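PDB 5Y1A: 35 kDa hemin binding protein from Porphyromonas gingivalis, which probably acts as a hemin-binding, thioredoxin-like virulence factor and is exported as a cargo protein of the type IX secretion system. Local coordinates for residues Gln93-Ile96 with Ala97-Thr101; Phe110-Cys113 with Arg114-Lys117; Ala129-Asn132 with Lys133-Gly137. All coordinates share one frame; numbering follows the deposited sequence.

Contact 1: residues Gln93-Ile96 with Ala97-Thr101; sequences QLFI and ALDQT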
ATOM      1  N   GLN A  93      14.632   3.600   0.639  1.00 10.19           N
ATOM      2  CA  GLN A  93      15.181   2.677   1.645  0.50  9.93           C
ATOM      3  C   GLN A  93      14.792   1.244   1.342  1.00  9.77           C
ATOM      4  O   GLN A  93      15.616   0.318   1.481  1.00 10.46           O
ATOM      5  CB  GLN A  93      14.715   3.042   3.059  0.50 10.52           C
ATOM      6  CG  GLN A  93      15.388   4.276   3.653  0.50 11.08           C
ATOM      7  CD  GLN A  93      16.899   4.225   3.567  0.50 13.09           C
ATOM      8  OE1 GLN A  93      17.538   3.305   4.093  0.50 14.24           O
ATOM      9  NE2 GLN A  93      17.482   5.225   2.920  0.50 12.72           N
ATOM     10  N   LEU A  94      13.527   1.059   0.937  1.00  9.14           N
ATOM     11  CA  LEU A  94      13.045  -0.275   0.534  1.00  8.55           C
ATOM     12  C   LEU A  94      13.867  -0.800  -0.660  1.00  8.73           C
ATOM     13  O   LEU A  94      14.321  -1.963  -0.646  1.00  9.06           O
ATOM     14  CB  LEU A  94      11.568  -0.222   0.174  1.00  8.73           C
ATOM     15  CG  LEU A  94      10.983  -1.534  -0.364  1.00  9.17           C
ATOM     16  CD1 LEU A  94      10.970  -2.627   0.697  1.00  8.69           C
ATOM     17  CD2 LEU A  94       9.552  -1.268  -0.885  1.00 10.57           C
ATOM     18  N   PHE A  95      14.056   0.050  -1.667  1.00  8.13           N
ATOM     19  CA  PHE A  95      14.869  -0.325  -2.824  1.00  8.54           C
ATOM     20  C   PHE A  95      16.280  -0.744  -2.408  1.00  9.04           C
ATOM     21  O   PHE A  95      16.762  -1.806  -2.805  1.00  9.37           O
ATOM     22  CB  PHE A  95      14.949   0.770  -3.895  1.00  9.21           C
ATOM     23  CG  PHE A  95      15.773   0.334  -5.060  1.00 10.09           C
ATOM     24  CD1 PHE A  95      15.212  -0.436  -6.069  1.00 10.21           C
ATOM     25  CD2 PHE A  95      17.145   0.565  -5.068  1.00  9.09           C
ATOM     26  CE1 PHE A  95      16.030  -0.929  -7.130  1.00 11.61           C
ATOM     27  CE2 PHE A  95      17.967   0.095  -6.118  1.00  9.56           C
ATOM     28  CZ  PHE A  95      17.404  -0.661  -7.135  1.00 10.13           C
ATOM     29  N   ILE A  96      16.938   0.087  -1.617  1.00  9.27           N
ATOM     30  CA  ILE A  96      18.303  -0.219  -1.142  1.00  9.81           C
ATOM     31  C   ILE A  96      18.389  -1.594  -0.461  1.00  9.18           C
ATOM     32  O   ILE A  96      19.349  -2.339  -0.678  1.00  8.65           O
ATOM     33  CB  ILE A  96      18.783   0.913  -0.191  1.00 10.28           C
ATOM     34  CG1 ILE A  96      19.046   2.169  -1.037  1.00 11.02           C
ATOM     35  CG2 ILE A  96      20.018   0.482   0.665  1.00 11.49           C
ATOM     36  CD1 ILE A  96      19.218   3.450  -0.198  1.00 14.30           C
ATOM     37  N   ALA A  97      17.376  -1.920   0.340  1.00  8.18           N
ATOM     38  CA  ALA A  97      17.298  -3.200   1.027  1.00  8.61           C
ATOM     39  C   ALA A  97      17.131  -4.347   0.042  1.00  8.44           C
ATOM     40  O   ALA A  97      17.819  -5.367   0.146  1.00  9.55           O
ATOM     41  CB  ALA A  97      16.136  -3.191   2.077  1.00  8.24           C
ATOM     42  N   LEU A  98      16.234  -4.165  -0.926  1.00  8.23           N
ATOM     43  CA  LEU A  98      15.962  -5.178  -1.953  1.00  8.54           C
ATOM     44  C   LEU A  98      17.209  -5.370  -2.817  1.00  8.41           C
ATOM     45  O   LEU A  98      17.524  -6.491  -3.219  1.00  9.10           O
ATOM     46  CB  LEU A  98      14.759  -4.758  -2.816  1.00  8.10           C
ATOM     47  CG  LEU A  98      13.401  -4.944  -2.105  1.00  9.88           C
ATOM     48  CD1 LEU A  98      12.274  -4.231  -2.840  1.00  8.99           C
ATOM     49  CD2 LEU A  98      13.083  -6.447  -1.938  1.00 10.27           C
ATOM     50  N   ASP A  99      17.888  -4.264  -3.122  1.00  8.12           N
ATOM     51  CA  ASP A  99      19.163  -4.337  -3.855  1.00  9.09           C
ATOM     52  C   ASP A  99      20.229  -5.157  -3.084  1.00  8.78           C
ATOM     53  O   ASP A  99      20.863  -6.063  -3.639  1.00  8.04           O
ATOM     54  CB  ASP A  99      19.659  -2.920  -4.155  1.00  8.53           C
ATOM     55  CG  ASP A  99      20.865  -2.886  -5.096  1.00  9.76           C
ATOM     56  OD1 ASP A  99      21.090  -3.844  -5.903  1.00 12.00           O
ATOM     57  OD2 ASP A  99      21.602  -1.866  -5.019  1.00 12.14           O
ATOM     58  N   GLN A 100      20.405  -4.860  -1.805  1.00  9.65           N
ATOM     59  CA  GLN A 100      21.303  -5.648  -0.962  1.00 10.86           C
ATOM     60  C   GLN A 100      20.972  -7.155  -1.021  1.00 10.75           C
ATOM     61  O   GLN A 100      21.870  -7.999  -1.100  1.00 12.72           O
ATOM     62  CB  GLN A 100      21.272  -5.134   0.478  1.00 10.37           C
ATOM     63  CG  GLN A 100      22.307  -5.833   1.397  1.00 13.89           C
ATOM     64  CD  GLN A 100      23.745  -5.741   0.864  1.00 17.47           C
ATOM     65  OE1 GLN A 100      24.207  -4.661   0.464  1.00 17.90           O
ATOM     66  NE2 GLN A 100      24.463  -6.877   0.868  1.00 18.72           N
ATOM     67  N   THR A 101      19.692  -7.483  -1.029  1.00 10.30           N
ATOM     68  CA  THR A 101      19.240  -8.859  -1.028  1.00 10.06           C
ATOM     69  C   THR A 101      19.339  -9.564  -2.378  1.00 10.55           C
ATOM     70  O   THR A 101      19.812 -10.723  -2.468  1.00 10.71           O
ATOM     71  CB  THR A 101      17.776  -8.902  -0.478  1.00  9.42           C
ATOM     72  OG1 THR A 101      17.805  -8.418   0.864  1.00 11.61           O
ATOM     73  CG2 THR A 101      17.189 -10.336  -0.497  1.00 11.06           C
TER

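Contact 2: residues Phe110-Cys113 with Arg114-Lys117; sequences FSVC and RMEK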
ATOM      1  N   PHE A 110      12.595  -7.299 -12.224  1.00  9.79           N
ATOM      2  CA  PHE A 110      11.612  -7.710 -11.225  1.00  9.60           C
ATOM      3  C   PHE A 110      12.019  -8.982 -10.524  1.00  9.97           C
ATOM      4  O   PHE A 110      12.845  -9.746 -11.029  1.00 10.08           O
ATOM      5  CB  PHE A 110      10.173  -7.817 -11.780  1.00  9.93           C
ATOM      6  CG  PHE A 110       9.808  -9.154 -12.471  1.00 12.04           C
ATOM      7  CD1 PHE A 110       8.538  -9.713 -12.245  1.00 13.50           C
ATOM      8  CD2 PHE A 110      10.678  -9.804 -13.348  1.00 12.62           C
ATOM      9  CE1 PHE A 110       8.143 -10.902 -12.878  1.00 13.84           C
ATOM     10  CE2 PHE A 110      10.282 -11.023 -13.985  1.00 13.77           C
ATOM     11  CZ  PHE A 110       9.009 -11.536 -13.758  1.00 13.39           C
ATOM     12  N   SER A 111      11.415  -9.169  -9.360  1.00  9.52           N
ATOM     13  CA  SER A 111      11.617 -10.349  -8.530  1.00  9.36           C
ATOM     14  C   SER A 111      10.268 -11.045  -8.297  1.00 10.02           C
ATOM     15  O   SER A 111       9.266 -10.374  -7.954  1.00  9.25           O
ATOM     16  CB  SER A 111      12.202  -9.915  -7.193  1.00  9.46           C
ATOM     17  OG  SER A 111      12.220 -10.997  -6.286  1.00 10.58           O
ATOM     18  N   VAL A 112      10.266 -12.373  -8.455  1.00  9.46           N
ATOM     19  CA  VAL A 112       9.087 -13.197  -8.165  1.00 10.66           C
ATOM     20  C   VAL A 112       9.212 -13.792  -6.758  1.00 10.52           C
ATOM     21  O   VAL A 112      10.051 -14.670  -6.523  1.00 11.27           O
ATOM     22  CB  VAL A 112       8.894 -14.340  -9.213  1.00 11.16           C
ATOM     23  CG1 VAL A 112       7.601 -15.101  -8.901  1.00 11.86           C
ATOM     24  CG2 VAL A 112       8.795 -13.735 -10.618  1.00 11.48           C
ATOM     25  N   CYS A 113       8.409 -13.268  -5.827  1.00 10.02           N
ATOM     26  CA  CYS A 113       8.394 -13.726  -4.441  1.00 10.25           C
ATOM     27  C   CYS A 113       9.796 -13.765  -3.813  1.00  9.56           C
ATOM     28  O   CYS A 113      10.053 -14.634  -2.980  1.00  9.92           O
ATOM     29  CB  CYS A 113       7.766 -15.129  -4.326  1.00 10.44           C
ATOM     30  SG  CYS A 113       6.048 -15.222  -4.904  1.00 14.78           S
ATOM     31  N   ARG A 114      10.689 -12.849  -4.222  1.00  8.48           N
ATOM     32  CA  ARG A 114      12.090 -12.834  -3.748  1.00  8.50           C
ATOM     33  C   ARG A 114      12.748 -14.203  -3.796  1.00  9.48           C
ATOM     34  O   ARG A 114      13.557 -14.559  -2.920  1.00  9.52           O
ATOM     35  CB  ARG A 114      12.165 -12.277  -2.310  1.00  8.31           C
ATOM     36  CG  ARG A 114      11.528 -10.857  -2.197  1.00  8.08           C
ATOM     37  CD  ARG A 114      11.529 -10.383  -0.747  1.00  7.13           C
ATOM     38  NE  ARG A 114      10.912  -9.053  -0.667  1.00  8.11           N
ATOM     39  CZ  ARG A 114      10.790  -8.336   0.447  1.00  7.15           C
ATOM     40  NH1 ARG A 114      11.218  -8.820   1.631  1.00  8.76           N
ATOM     41  NH2 ARG A 114      10.216  -7.136   0.387  1.00  7.62           N
ATOM     42  N   MET A 115      12.410 -14.981  -4.818  1.00 11.21           N
ATOM     43  CA  MET A 115      12.887 -16.353  -4.879  1.00 13.49           C
ATOM     44  C   MET A 115      14.293 -16.448  -5.469  1.00 13.18           C
ATOM     45  O   MET A 115      14.988 -17.476  -5.313  1.00 12.31           O
ATOM     46  CB  MET A 115      11.869 -17.255  -5.616  1.00 14.25           C
ATOM     47  CG  MET A 115      11.793 -17.100  -7.106  1.00 16.07           C
ATOM     48  SD  MET A 115      10.233 -17.815  -7.790  1.00 20.12           S
ATOM     49  CE  MET A 115       9.595 -18.701  -6.419  1.00 13.13           C
ATOM     50  N   GLU A 116      14.726 -15.379  -6.126  1.00 12.78           N
ATOM     51  CA  GLU A 116      16.062 -15.343  -6.745  1.00 13.60           C
ATOM     52  C   GLU A 116      17.184 -15.187  -5.723  1.00 14.13           C
ATOM     53  O   GLU A 116      17.094 -14.342  -4.818  1.00 13.21           O
ATOM     54  CB  GLU A 116      16.145 -14.224  -7.793  1.00 13.00           C
ATOM     55  CG  GLU A 116      15.027 -14.273  -8.877  1.00 11.63           C
ATOM     56  CD  GLU A 116      13.701 -13.598  -8.428  1.00 12.75           C
ATOM     57  OE1 GLU A 116      13.643 -13.075  -7.291  1.00 13.54           O
ATOM     58  OE2 GLU A 116      12.721 -13.574  -9.218  1.00 11.42           O
ATOM     59  N   LYS A 117      18.259 -15.961  -5.900  1.00 14.89           N
ATOM     60  CA  LYS A 117      19.502 -15.707  -5.138  1.00 15.63           C
ATOM     61  C   LYS A 117      20.166 -14.464  -5.702  1.00 15.19           C
ATOM     62  O   LYS A 117      19.970 -14.140  -6.861  1.00 14.65           O
ATOM     63  CB  LYS A 117      20.473 -16.907  -5.226  1.00 16.98           C
ATOM     64  CG  LYS A 117      19.858 -18.179  -4.677  1.00 20.38           C
ATOM     65  CD  LYS A 117      20.847 -19.036  -3.908  1.00 27.76           C
ATOM     66  CE  LYS A 117      20.127 -20.225  -3.296  1.00 30.55           C
ATOM     67  NZ  LYS A 117      18.668 -19.955  -3.037  1.00 33.47           N
TER
HETATM   68  O   HOH W   1      12.809 -12.408 -11.830  1.00 14.84           O
HETATM   69  O   HOH W   2       9.217 -10.309  -4.980  1.00 12.21           O

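Contact 3: residues Ala129-Asn132 with Lys133-Gly137; sequences AIKN and KIMKG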
ATOM      1  N   ALA A 129       7.640 -15.475 -21.117  1.00 14.97           N
ATOM      2  CA  ALA A 129       8.765 -15.765 -20.218  1.00 14.66           C
ATOM      3  C   ALA A 129       8.420 -15.247 -18.822  1.00 14.81           C
ATOM      4  O   ALA A 129       8.671 -15.919 -17.820  1.00 14.24           O
ATOM      5  CB  ALA A 129      10.025 -15.137 -20.737  1.00 14.21           C
ATOM      6  N   ILE A 130       7.822 -14.060 -18.765  1.00 13.95           N
ATOM      7  CA  ILE A 130       7.307 -13.536 -17.497  1.00 14.57           C
ATOM      8  C   ILE A 130       6.247 -14.474 -16.910  1.00 15.32           C
ATOM      9  O   ILE A 130       6.288 -14.798 -15.719  1.00 14.46           O
ATOM     10  CB  ILE A 130       6.723 -12.111 -17.653  1.00 14.30           C
ATOM     11  CG1 ILE A 130       7.760 -11.144 -18.245  1.00 14.67           C
ATOM     12  CG2 ILE A 130       6.126 -11.646 -16.311  1.00 14.93           C
ATOM     13  CD1 ILE A 130       7.123  -9.849 -18.820  1.00 13.95           C
ATOM     14  N   LYS A 131       5.297 -14.920 -17.736  1.00 15.09           N
ATOM     15  CA  LYS A 131       4.272 -15.846 -17.258  1.00 15.99           C
ATOM     16  C   LYS A 131       4.894 -17.105 -16.626  1.00 15.53           C
ATOM     17  O   LYS A 131       4.472 -17.551 -15.554  1.00 15.55           O
ATOM     18  CB  LYS A 131       3.345 -16.253 -18.407  1.00 16.50           C
ATOM     19  CG  LYS A 131       2.085 -16.932 -17.914  1.00 19.01           C
ATOM     20  CD  LYS A 131       1.440 -17.773 -18.974  1.00 22.70           C
ATOM     21  CE  LYS A 131       0.506 -18.774 -18.311  1.00 25.16           C
ATOM     22  NZ  LYS A 131       0.268 -19.929 -19.234  1.00 28.37           N
ATOM     23  N   ASN A 132       5.902 -17.659 -17.292  1.00 15.79           N
ATOM     24  CA  ASN A 132       6.592 -18.852 -16.799  1.00 16.10           C
ATOM     25  C   ASN A 132       7.271 -18.625 -15.444  1.00 15.75           C
ATOM     26  O   ASN A 132       7.202 -19.494 -14.559  1.00 15.47           O
ATOM     27  CB  ASN A 132       7.597 -19.374 -17.823  1.00 16.54           C
ATOM     28  CG  ASN A 132       6.920 -20.031 -19.061  1.00 19.86           C
ATOM     29  OD1 ASN A 132       7.573 -20.251 -20.069  1.00 25.37           O
ATOM     30  ND2 ASN A 132       5.634 -20.316 -18.975  1.00 22.97           N
ATOM     31  N   LYS A 133       7.884 -17.455 -15.271  1.00 15.33           N
ATOM     32  CA  LYS A 133       8.472 -17.071 -13.968  1.00 15.18           C
ATOM     33  C   LYS A 133       7.390 -16.976 -12.894  1.00 14.66           C
ATOM     34  O   LYS A 133       7.583 -17.468 -11.765  1.00 13.98           O
ATOM     35  CB  LYS A 133       9.243 -15.740 -14.076  1.00 15.30           C
ATOM     36  CG  LYS A 133      10.727 -15.861 -14.475  1.00 15.45           C
ATOM     37  CD  LYS A 133      11.405 -14.477 -14.452  1.00 16.95           C
ATOM     38  CE  LYS A 133      12.905 -14.588 -14.504  1.00 20.54           C
ATOM     39  NZ  LYS A 133      13.591 -13.269 -14.343  1.00 21.96           N
ATOM     40  N   ILE A 134       6.246 -16.370 -13.239  1.00 13.96           N
ATOM     41  CA  ILE A 134       5.109 -16.280 -12.313  1.00 13.76           C
ATOM     42  C   ILE A 134       4.617 -17.675 -11.917  1.00 14.62           C
ATOM     43  O   ILE A 134       4.382 -17.949 -10.743  1.00 14.16           O
ATOM     44  CB  ILE A 134       3.949 -15.477 -12.919  1.00 14.03           C
ATOM     45  CG1 ILE A 134       4.365 -14.000 -13.106  1.00 12.47           C
ATOM     46  CG2 ILE A 134       2.684 -15.646 -12.081  1.00 14.44           C
ATOM     47  CD1 ILE A 134       3.313 -13.111 -13.917  1.00 13.18           C
ATOM     48  N   MET A 135       4.499 -18.567 -12.897  1.00 14.90           N
ATOM     49  CA  MET A 135       3.991 -19.907 -12.614  1.00 16.04           C
ATOM     50  C   MET A 135       4.956 -20.696 -11.728  1.00 16.40           C
ATOM     51  O   MET A 135       4.525 -21.496 -10.889  1.00 17.17           O
ATOM     52  CB  MET A 135       3.599 -20.640 -13.913  1.00 16.39           C
ATOM     53  CG  MET A 135       2.308 -20.069 -14.539  1.00 15.48           C
ATOM     54  SD  MET A 135       0.814 -20.050 -13.533  1.00 17.65           S
ATOM     55  CE  MET A 135       0.639 -21.762 -13.051  1.00 22.02           C
ATOM     56  N   LYS A 136       6.248 -20.432 -11.881  0.50 16.82           N
ATOM     57  CA  LYS A 136       7.260 -21.020 -11.018  0.50 17.44           C
ATOM     58  C   LYS A 136       7.053 -20.525  -9.584  0.50 17.37           C
ATOM     59  O   LYS A 136       7.173 -21.288  -8.621  0.50 17.16           O
ATOM     60  CB  LYS A 136       8.644 -20.633 -11.528  0.50 18.05           C
ATOM     61  CG  LYS A 136       9.782 -21.516 -11.048  0.50 18.88           C
ATOM     62  CD  LYS A 136      10.883 -21.548 -12.107  0.50 21.16           C
ATOM     63  CE  LYS A 136      12.273 -21.461 -11.504  0.50 21.69           C
ATOM     64  NZ  LYS A 136      12.460 -22.330 -10.307  0.50 23.94           N
ATOM     65  N   GLY A 137       6.718 -19.247  -9.461  1.00 17.60           N
ATOM     66  CA  GLY A 137       6.352 -18.649  -8.168  1.00 17.34           C
ATOM     67  C   GLY A 137       5.166 -19.345  -7.534  1.00 17.65           C
ATOM     68  O   GLY A 137       5.148 -19.555  -6.318  1.00 16.75           O
TER

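Contact 1: residues Gln93-Ile96 with Ala97-Thr101
Leu-94 sends its CG away from the backbone N (chi1 176°), whereas Leu-98, one turn further on, keeps CG beside its own N (chi1 -76°), and the two isobutyl groups meet on the buried side of an alpha helix, residues 89-102 of the thioredoxin domain. The touching atoms are Leu-94 CG and Leu-98 CD1, 3.9 Å apart; the side chains slant across one another, and Leu-94 CD1 comes within 4.1 Å of the same Leu-98 CD1. Leu-98 also leans back over the preceding turn, its CG 3.4 Å from Leu-94 O.

This leucine pair faces two ways. Leu-98 reaches Glu-41 and Phe-43 of strand 34-44, while Leu-94 meets Val-78 of strand 73-79 and also Val-208 and Ile-211 of strand 207-220, so the helix is wedged between the thioredoxin sheet and a strand of the following beta-sheet region.

A second pair sits a step round the helix. The CE2 corner of the Phe-95 ring lies 4.0 Å from Asp-99 CB, with the ring and carboxylate planes 33° apart. The ring stacks on Tyr-80, and Asp-99 OD1 accepts a hydrogen bond from the backbone N of Ile-104, tying the helix to the loop that leaves it.

Beneath these side chains run four successive i to i+4 hydrogen bonds. Leu-98 N reaches Leu-94 O at 2.9 Å, and the Phe-Asp pair has the shortest of the set: Asp-99 N donates to Phe-95 O at 2.7 Å, nearly along the C=O axis.

Contact 2: residues Phe110-Cys113 with Arg114-Lys117
Ser-111 and Glu-116 meet where strand 109-112 of the thioredoxin sheet runs out into a tight turn. Glu-116 bends about its CB-CG bond (chi2 84°), which brings the carboxylate back against the end of strand 109-112. OE1 takes the hydroxyl of Ser-111 at 2.7 Å from OG, on the syn side but somewhat out of the carboxylate plane. OE2 receives the backbone N-H of Val-112 on its syn lone pair, 2.8 Å from N and almost straight at 174°.

Between them Cys-113 and Arg-114 both adopt positive phi, giving a beta turn of the left-handed, primed kind, closed by Met-115 N donating to Val-112 O at 2.9 Å. With CG between its backbone N and carbonyl carbon (chi1 74°) and the chain extended at the next bond, Met-115 lies alongside Val-112 pointing the same way, its SD 3.9 Å from Val-112 CG1. Arg-114 extends straight from CG to NE and reaches a salt bridge with Glu-41. Water 2 links Ser-111 O to Arg-114 N, about 3.0 Å from each.

With a hydroxyl and an amide N-H pointed at its two oxygens, the buried Glu-116 carboxylate is probably ionised, its charge shared between side-chain and main-chain donors.

Contact 3: residues Ala129-Asn132 with Lys133-Gly137
Helix 127-138, the last helix of the thioredoxin domain, packs against helix 51-63 and strand 109-112, and Ile-130 and Ile-134 form part of its buried face. Their contact runs from Ile-130 CG2 to Ile-134 CD1, 4.0 Å apart. Ile-134 holds CG1 beside its backbone N (chi1 -66°) and then extends, which turns the ethyl arm back towards the turn before it; CG1 passes 3.3 Å from Ile-130 O on the way. Ile-130 presses on Arg-57, Ile-58 and Ala-61, Ile-134 on Ile-62, all of helix 51-63.

Round the helix, Lys-131 and Met-135 are a looser pair. The CG of Met-135 lies 3.5 Å from Lys-131 O, and Lys-131 CE stays 4.4 Å from that same Met-135 CG; both side chains also rest on Leu-65.

The main chain is regular. Met-135 N donates to Lys-131 O at 2.8 Å, and the same i to i+4 bond joins Lys-133 N to Ala-129 O, Ile-134 N to Ile-130 O and Lys-136 N to Asn-132 O. Gly-137 N continues the pattern by bonding to Lys-133 O.

Lys-133 brushes the preceding turn, with its CG 3.9 Å from Ala-129 O, and is extended beyond CG. The hydrocarbon chain lies against Phe-110 and Val-112, while NZ gives hydrogen bonds to Asn-121 OD1 and Ser-123 O. The lysine thus divides its chemistry: its methylenes extend the apolar surface begun by the isoleucines, and its ammonium, which is probably charged, is met by two neutral oxygens of the loop ahead of the helix.

How the contacts relate
The three contacts follow one another along the thioredoxin domain: contact 1 in helix 89-102, contact 2 at the end of strand 109-112, contact 3 in helix 127-138. Contact 2 is the middle piece, its centre about 13 Å from that of contact 1 and about 11 Å from that of contact 3, and it touches both. Leu-98 CD2 packs 3.6 Å from Arg-114 NE. On the side of contact 3, Val-112 CG1 lies 3.8 Å from Gly-137 CA, and Met-115 CE sits 3.7 Å from that same Gly-137 CA. Contacts 1 and 3 remain about 14 Å apart at their nearest atoms, so the two helices are connected here through the strand end and its turn.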